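Long-range contacts in isomerase/lactonizing enzyme (Agrobacterium tumefaciens, PDB 1RVK), which is of unknown function but, as a magnesium-binding member of the enolase superfamily, probably acts on a carboxylate substrate through an enolate intermediate: residues G45-H49 against D110-S115; I252-E258 against A275-R280. All coordinates share one frame; numbering follows the deposited sequence.

Interaction 1 of 2, residues G45-H49 against D110-S115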
ATOM      1  N   GLY A  45      20.669  20.180 -11.620  1.00 27.19           N
ATOM      2  CA  GLY A  45      19.293  20.636 -11.584  1.00 25.92           C
ATOM      3  C   GLY A  45      18.224  19.569 -11.732  1.00 25.08           C
ATOM      4  O   GLY A  45      17.037  19.885 -11.675  1.00 24.45           O
ATOM      5  N   GLN A  46      18.629  18.318 -11.936  1.00 23.48           N
ATOM      6  CA  GLN A  46      17.671  17.220 -12.071  1.00 23.24           C
ATOM      7  C   GLN A  46      16.974  17.035 -10.722  1.00 20.78           C
ATOM      8  O   GLN A  46      17.587  17.225  -9.674  1.00 19.87           O
ATOM      9  CB  GLN A  46      18.393  15.924 -12.457  1.00 25.41           C
ATOM     10  CG  GLN A  46      19.037  15.920 -13.840  1.00 30.48           C
ATOM     11  CD  GLN A  46      18.055  15.626 -14.964  1.00 33.08           C
ATOM     12  OE1 GLN A  46      18.458  15.391 -16.102  1.00 35.63           O
ATOM     13  NE2 GLN A  46      16.763  15.641 -14.650  1.00 33.87           N
ATOM     14  N   GLU A  47      15.699  16.663 -10.748  1.00 19.72           N
ATOM     15  CA  GLU A  47      14.944  16.481  -9.511  1.00 19.08           C
ATOM     16  C   GLU A  47      14.168  15.174  -9.475  1.00 18.42           C
ATOM     17  O   GLU A  47      13.835  14.604 -10.517  1.00 15.93           O
ATOM     18  CB  GLU A  47      13.959  17.641  -9.314  1.00 21.25           C
ATOM     19  CG  GLU A  47      14.619  18.992  -9.091  1.00 22.44           C
ATOM     20  CD  GLU A  47      13.622  20.139  -9.042  1.00 26.58           C
ATOM     21  OE1 GLU A  47      14.045  21.278  -8.760  1.00 27.24           O
ATOM     22  OE2 GLU A  47      12.421  19.908  -9.288  1.00 28.22           O
ATOM     23  N   GLY A  48      13.895  14.721  -8.252  1.00 16.19           N
ATOM     24  CA  GLY A  48      13.131  13.511  -8.012  1.00 15.62           C
ATOM     25  C   GLY A  48      12.134  13.875  -6.924  1.00 15.35           C
ATOM     26  O   GLY A  48      12.486  14.594  -5.986  1.00 15.67           O
ATOM     27  N   HIS A  49      10.902  13.381  -7.028  1.00 14.35           N
ATOM     28  CA  HIS A  49       9.864  13.720  -6.055  1.00 14.27           C
ATOM     29  C   HIS A  49       9.102  12.517  -5.513  1.00 14.35           C
ATOM     30  O   HIS A  49       9.032  11.471  -6.155  1.00 14.91           O
ATOM     31  CB  HIS A  49       8.835  14.654  -6.700  1.00 14.70           C
ATOM     32  CG  HIS A  49       9.430  15.689  -7.600  1.00 15.37           C
ATOM     33  ND1 HIS A  49       9.982  16.859  -7.128  1.00 16.41           N
ATOM     34  CD2 HIS A  49       9.577  15.718  -8.946  1.00 17.62           C
ATOM     35  CE1 HIS A  49      10.445  17.566  -8.145  1.00 16.38           C
ATOM     36  NE2 HIS A  49      10.212  16.896  -9.258  1.00 17.34           N
ATOM     37  N   ASP A 110      12.835   8.081  -8.238  1.00 12.65           N
ATOM     38  CA  ASP A 110      12.206   8.992  -9.193  1.00 13.70           C
ATOM     39  C   ASP A 110      13.268   9.884  -9.828  1.00 14.28           C
ATOM     40  O   ASP A 110      13.217  10.172 -11.023  1.00 14.57           O
ATOM     41  CB  ASP A 110      11.147   9.854  -8.497  1.00 13.64           C
ATOM     42  CG  ASP A 110      10.327  10.678  -9.477  1.00 13.95           C
ATOM     43  OD1 ASP A 110       9.716  10.080 -10.387  1.00 14.05           O
ATOM     44  OD2 ASP A 110      10.286  11.921  -9.337  1.00 14.93           O
ATOM     45  N   LEU A 111      14.235  10.312  -9.023  1.00 13.94           N
ATOM     46  CA  LEU A 111      15.316  11.163  -9.507  1.00 14.54           C
ATOM     47  C   LEU A 111      16.149  10.446 -10.568  1.00 15.48           C
ATOM     48  O   LEU A 111      16.496  11.030 -11.594  1.00 14.86           O
ATOM     49  CB  LEU A 111      16.211  11.589  -8.341  1.00 14.86           C
ATOM     50  CG  LEU A 111      17.516  12.315  -8.687  1.00 14.87           C
ATOM     51  CD1 LEU A 111      17.229  13.600  -9.454  1.00 15.51           C
ATOM     52  CD2 LEU A 111      18.265  12.623  -7.404  1.00 15.04           C
ATOM     53  N   ALA A 112      16.481   9.182 -10.318  1.00 14.84           N
ATOM     54  CA  ALA A 112      17.272   8.417 -11.274  1.00 13.72           C
ATOM     55  C   ALA A 112      16.477   8.207 -12.558  1.00 13.79           C
ATOM     56  O   ALA A 112      17.015   8.333 -13.658  1.00 13.36           O
ATOM     57  CB  ALA A 112      17.664   7.066 -10.676  1.00 14.32           C
ATOM     58  N   GLY A 113      15.193   7.890 -12.410  1.00 13.18           N
ATOM     59  CA  GLY A 113      14.342   7.666 -13.567  1.00 14.57           C
ATOM     60  C   GLY A 113      14.143   8.911 -14.412  1.00 16.17           C
ATOM     61  O   GLY A 113      14.250   8.865 -15.639  1.00 15.81           O
ATOM     62  N   ARG A 114      13.843  10.028 -13.759  1.00 15.61           N
ATOM     63  CA  ARG A 114      13.648  11.273 -14.485  1.00 16.87           C
ATOM     64  C   ARG A 114      14.956  11.717 -15.138  1.00 17.97           C
ATOM     65  O   ARG A 114      14.955  12.204 -16.266  1.00 19.52           O
ATOM     66  CB  ARG A 114      13.122  12.365 -13.549  1.00 15.35           C
ATOM     67  CG  ARG A 114      11.651  12.198 -13.168  1.00 16.52           C
ATOM     68  CD  ARG A 114      11.175  13.335 -12.264  1.00 17.04           C
ATOM     69  NE  ARG A 114       9.792  13.143 -11.825  1.00 19.41           N
ATOM     70  CZ  ARG A 114       8.737  13.756 -12.357  1.00 21.43           C
ATOM     71  NH1 ARG A 114       8.892  14.619 -13.353  1.00 22.12           N
ATOM     72  NH2 ARG A 114       7.518  13.498 -11.895  1.00 20.44           N
ATOM     73  N   SER A 115      16.070  11.534 -14.436  1.00 17.48           N
ATOM     74  CA  SER A 115      17.375  11.920 -14.970  1.00 18.79           C
ATOM     75  C   SER A 115      17.742  11.119 -16.219  1.00 20.27           C
ATOM     76  O   SER A 115      18.397  11.637 -17.129  1.00 19.83           O
ATOM     77  CB  SER A 115      18.464  11.730 -13.908  1.00 19.89           C
ATOM     78  OG  SER A 115      18.230  12.560 -12.781  1.00 23.63           O
TER
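Gly48 lies against Leu111 where strand 47-52, an outermost strand of the three-stranded antiparallel sheet, crosses helix 98-116 in the N-terminal capping domain of the enolase superfamily. The strand and helix segments approach to 6.2 Å between axes, their directions 133° apart. Lacking a side chain, Gly48 brings its CA to 3.5 Å from Leu111 N.

The polar grip centres on Asp110, whose CG stands anti to its backbone N (chi1 -172°), carrying the carboxylate to the strand. His49 N donates to Asp110 OD2 at 2.8 Å, nearly straight at 170°, on the anti side of the carboxylate. On the syn side the same oxygen takes the salt bridge from Arg114 NE, one helical turn on, so two donors fix the group while OD1 accepts from the backbone of Leu367. The His49 ring stands almost perpendicular to the Arg114 guanidinium, placing its CD2 over one guanidinium face; His49 ND1 is hydrogen-bonded to Thr39 OG1 on the adjacent strand.

Van der Waals contacts make up the other end. Leu111 CD1 presses on the backbone, 3.4 Å from Glu47 C, and the Leu111 side chain also touches Val40 and Thr42 of strand 30-42. Gln46, its chain bent about CB-CG, lays its amide alongside Ser115, whose OG turns back within the helix to hydrogen-bond Leu111 O at 2.6 Å and meets Gln46 CB at 3.4 Å.

Interaction 2 of 2, residues I252-E258 against A275-R280. With MG (magnesium ion), chain B.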
ATOM      1  N   ILE A 252      -7.725 -22.096   4.166  1.00 16.08           N
ATOM      2  CA  ILE A 252      -7.570 -20.885   3.362  1.00 13.62           C
ATOM      3  C   ILE A 252      -6.185 -20.274   3.565  1.00 13.55           C
ATOM      4  O   ILE A 252      -5.672 -20.220   4.686  1.00 12.79           O
ATOM      5  CB  ILE A 252      -8.659 -19.826   3.712  1.00 15.44           C
ATOM      6  CG1 ILE A 252      -8.510 -18.601   2.806  1.00 15.14           C
ATOM      7  CG2 ILE A 252      -8.545 -19.408   5.176  1.00 13.71           C
ATOM      8  CD1 ILE A 252      -9.647 -17.587   2.937  1.00 16.46           C
ATOM      9  N   PRO A 253      -5.551 -19.823   2.473  1.00 11.62           N
ATOM     10  CA  PRO A 253      -4.219 -19.221   2.582  1.00 11.05           C
ATOM     11  C   PRO A 253      -4.201 -17.972   3.462  1.00 12.60           C
ATOM     12  O   PRO A 253      -5.118 -17.146   3.418  1.00 11.78           O
ATOM     13  CB  PRO A 253      -3.868 -18.899   1.132  1.00 11.45           C
ATOM     14  CG  PRO A 253      -4.569 -19.998   0.373  1.00 11.88           C
ATOM     15  CD  PRO A 253      -5.917 -20.033   1.060  1.00 12.29           C
ATOM     16  N   VAL A 254      -3.150 -17.858   4.267  1.00 12.31           N
ATOM     17  CA  VAL A 254      -2.955 -16.710   5.138  1.00 12.17           C
ATOM     18  C   VAL A 254      -1.860 -15.876   4.486  1.00 12.27           C
ATOM     19  O   VAL A 254      -0.801 -16.401   4.147  1.00 12.98           O
ATOM     20  CB  VAL A 254      -2.483 -17.146   6.544  1.00 10.68           C
ATOM     21  CG1 VAL A 254      -2.084 -15.927   7.367  1.00 12.03           C
ATOM     22  CG2 VAL A 254      -3.589 -17.910   7.243  1.00 10.38           C
ATOM     23  N   VAL A 255      -2.117 -14.584   4.297  1.00 13.60           N
ATOM     24  CA  VAL A 255      -1.131 -13.698   3.681  1.00 15.09           C
ATOM     25  C   VAL A 255      -0.642 -12.691   4.712  1.00 14.21           C
ATOM     26  O   VAL A 255      -1.436 -12.137   5.467  1.00 14.91           O
ATOM     27  CB  VAL A 255      -1.730 -12.929   2.482  1.00 16.54           C
ATOM     28  CG1 VAL A 255      -0.658 -12.070   1.819  1.00 19.05           C
ATOM     29  CG2 VAL A 255      -2.305 -13.905   1.486  1.00 22.48           C
ATOM     30  N   GLY A 256       0.667 -12.472   4.746  1.00 13.09           N
ATOM     31  CA  GLY A 256       1.234 -11.533   5.695  1.00 13.00           C
ATOM     32  C   GLY A 256       2.749 -11.607   5.703  1.00 12.85           C
ATOM     33  O   GLY A 256       3.328 -12.409   4.978  1.00 12.37           O
ATOM     34  N   PRO A 257       3.425 -10.766   6.500  1.00 11.99           N
ATOM     35  CA  PRO A 257       2.833  -9.752   7.370  1.00 12.33           C
ATOM     36  C   PRO A 257       2.775  -8.409   6.650  1.00 12.62           C
ATOM     37  O   PRO A 257       3.690  -8.064   5.905  1.00 12.60           O
ATOM     38  CB  PRO A 257       3.792  -9.727   8.547  1.00 11.38           C
ATOM     39  CG  PRO A 257       5.125  -9.882   7.865  1.00 12.11           C
ATOM     40  CD  PRO A 257       4.869 -10.916   6.771  1.00 11.97           C
ATOM     41  N   GLU A 258       1.705  -7.651   6.861  1.00 12.71           N
ATOM     42  CA  GLU A 258       1.613  -6.354   6.206  1.00 12.67           C
ATOM     43  C   GLU A 258       2.215  -5.221   7.022  1.00 13.05           C
ATOM     44  O   GLU A 258       3.074  -4.487   6.531  1.00 13.87           O
ATOM     45  CB  GLU A 258       0.163  -5.986   5.893  1.00 13.65           C
ATOM     46  CG  GLU A 258       0.067  -4.653   5.161  1.00 11.81           C
ATOM     47  CD  GLU A 258      -1.349  -4.170   5.000  1.00 14.18           C
ATOM     48  OE1 GLU A 258      -2.145  -4.892   4.376  1.00 11.64           O
ATOM     49  OE2 GLU A 258      -1.662  -3.068   5.491  1.00 12.75           O
ATOM     50  N   ALA A 275       4.845 -18.976   9.051  1.00 11.91           N
ATOM     51  CA  ALA A 275       3.759 -18.182   9.618  1.00 13.34           C
ATOM     52  C   ALA A 275       2.720 -17.728   8.599  1.00 13.40           C
ATOM     53  O   ALA A 275       1.670 -17.206   8.973  1.00 15.00           O
ATOM     54  CB  ALA A 275       4.330 -16.970  10.341  1.00 13.48           C
ATOM     55  N   CYS A 276       3.014 -17.914   7.318  1.00 12.83           N
ATOM     56  CA  CYS A 276       2.080 -17.519   6.270  1.00 13.29           C
ATOM     57  C   CYS A 276       2.248 -18.408   5.042  1.00 13.08           C
ATOM     58  O   CYS A 276       3.264 -19.091   4.897  1.00 15.26           O
ATOM     59  CB  CYS A 276       2.315 -16.062   5.876  1.00 11.48           C
ATOM     60  SG  CYS A 276       3.976 -15.731   5.256  1.00 13.95           S
ATOM     61  N   ASP A 277       1.244 -18.391   4.169  1.00 11.83           N
ATOM     62  CA  ASP A 277       1.258 -19.179   2.937  1.00 10.39           C
ATOM     63  C   ASP A 277       1.621 -18.280   1.757  1.00 11.47           C
ATOM     64  O   ASP A 277       2.099 -18.752   0.725  1.00 11.94           O
ATOM     65  CB  ASP A 277      -0.121 -19.792   2.700  1.00 11.55           C
ATOM     66  CG  ASP A 277      -0.591 -20.623   3.878  1.00 12.15           C
ATOM     67  OD1 ASP A 277       0.014 -21.688   4.132  1.00 12.72           O
ATOM     68  OD2 ASP A 277      -1.552 -20.202   4.556  1.00 10.47           O
ATOM     69  N   ILE A 278       1.370 -16.987   1.924  1.00 10.82           N
ATOM     70  CA  ILE A 278       1.670 -15.975   0.912  1.00 10.58           C
ATOM     71  C   ILE A 278       2.310 -14.832   1.692  1.00 10.71           C
ATOM     72  O   ILE A 278       1.794 -14.431   2.735  1.00 10.54           O
ATOM     73  CB  ILE A 278       0.383 -15.443   0.239  1.00 11.75           C
ATOM     74  CG1 ILE A 278      -0.398 -16.592  -0.404  1.00 12.78           C
ATOM     75  CG2 ILE A 278       0.736 -14.393  -0.804  1.00 11.69           C
ATOM     76  CD1 ILE A 278      -1.794 -16.192  -0.865  1.00 13.34           C
ATOM     77  N   LEU A 279       3.429 -14.312   1.201  1.00 10.48           N
ATOM     78  CA  LEU A 279       4.107 -13.223   1.893  1.00  9.91           C
ATOM     79  C   LEU A 279       3.471 -11.887   1.520  1.00 10.90           C
ATOM     80  O   LEU A 279       2.732 -11.788   0.538  1.00 11.22           O
ATOM     81  CB  LEU A 279       5.591 -13.208   1.516  1.00 12.11           C
ATOM     82  CG  LEU A 279       6.545 -12.427   2.428  1.00 12.10           C
ATOM     83  CD1 LEU A 279       6.565 -13.071   3.814  1.00 15.25           C
ATOM     84  CD2 LEU A 279       7.952 -12.416   1.817  1.00 13.39           C
ATOM     85  N   ARG A 280       3.742 -10.860   2.316  1.00 10.55           N
ATOM     86  CA  ARG A 280       3.210  -9.538   2.019  1.00  9.78           C
ATOM     87  C   ARG A 280       4.298  -8.508   2.272  1.00 11.62           C
ATOM     88  O   ARG A 280       5.148  -8.681   3.147  1.00 12.76           O
ATOM     89  CB  ARG A 280       1.984  -9.226   2.882  1.00 11.92           C
ATOM     90  CG  ARG A 280       1.215  -7.962   2.457  1.00 11.87           C
ATOM     91  CD  ARG A 280      -0.250  -8.102   2.866  1.00 11.21           C
ATOM     92  NE  ARG A 280      -1.122  -6.970   2.545  1.00 11.06           N
ATOM     93  CZ  ARG A 280      -1.470  -6.582   1.318  1.00 12.90           C
ATOM     94  NH1 ARG A 280      -2.292  -5.550   1.163  1.00 12.90           N
ATOM     95  NH2 ARG A 280      -0.990  -7.200   0.248  1.00 13.80           N
TER
HETATM   96 MG    MG B 999      -4.206  -5.047   4.719  1.00 14.47          MG
HETATM   97  O   HOH W   1      -3.496 -21.357   5.840  1.00 15.49           O
HETATM   98  O   HOH W   2      -4.275  -2.985   5.710  1.00 14.16           O
HETATM   99  O   HOH W   3      -3.918  -6.041   6.697  1.00 11.49           O
HETATM  100  O   HOH W   4      -4.955  -3.971   2.838  1.00 15.25           O
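Val255 pairs in parallel with Ile278 where strands 254-256 and 278-281 run as neighbours in the barrel of the enolase C-terminal domain, their segment axes 4.4 Å apart at closest and 26° askew, joined by the beta-alpha-beta crossover through helix 263-272. Val254 O accepts from both Asp277 N and Ile278 N, and Gly256 N donates to Ile278 O at 3.0 Å. The Asp277 side chain adds a bond beside the strand pairing: OD2 takes Val254 N on its anti lone pair at 2.9 Å.

Val255 and Ile278 project to one face of the sheet, where Trp230 touches both; the packing is tight, with Val255 CG2 3.3 Å from Ile278 CD1. Beyond the cis peptide before Pro257, Glu258 and Arg280 extend side by side toward the metal site in a side-on salt bridge, two nitrogens on one oxygen. Glu258 OE1 lies near the guanidinium plane and accepts from Arg280 NE at 3.0 Å, on the anti side of the carboxylate; NH1 reaches it from above the carboxylate plane and has Glu329 as second partner. Asp206 and Glu232 complete the protein ligands of the magnesium ion, which Glu258 OE1 binds at 2.1 Å; Glu258 OE2 accepts a 2.6 Å hydrogen bond from a metal-bound water O.

In the fold
From the N terminus, interaction 1 closes first: the chain leaves strand 47-52, passes through helices 59-70 and 78-89, and returns on helix 98-116, a loop of 60 residues within the N-terminal domain. The chain then enters the barrel, whose strands 202-206 and 230-232 lead to the metal ligands Asp206 and Glu232. Interaction 2 closes a much shorter loop, with 16 residues between 252-258 and 275-280. The two loops follow in series, neither nested nor crossed. Their centres lie about 35 Å apart on opposite sides of the chain's centre: one ties sheet to helix in the capping domain, the other joins adjacent barrel strands at the magnesium site.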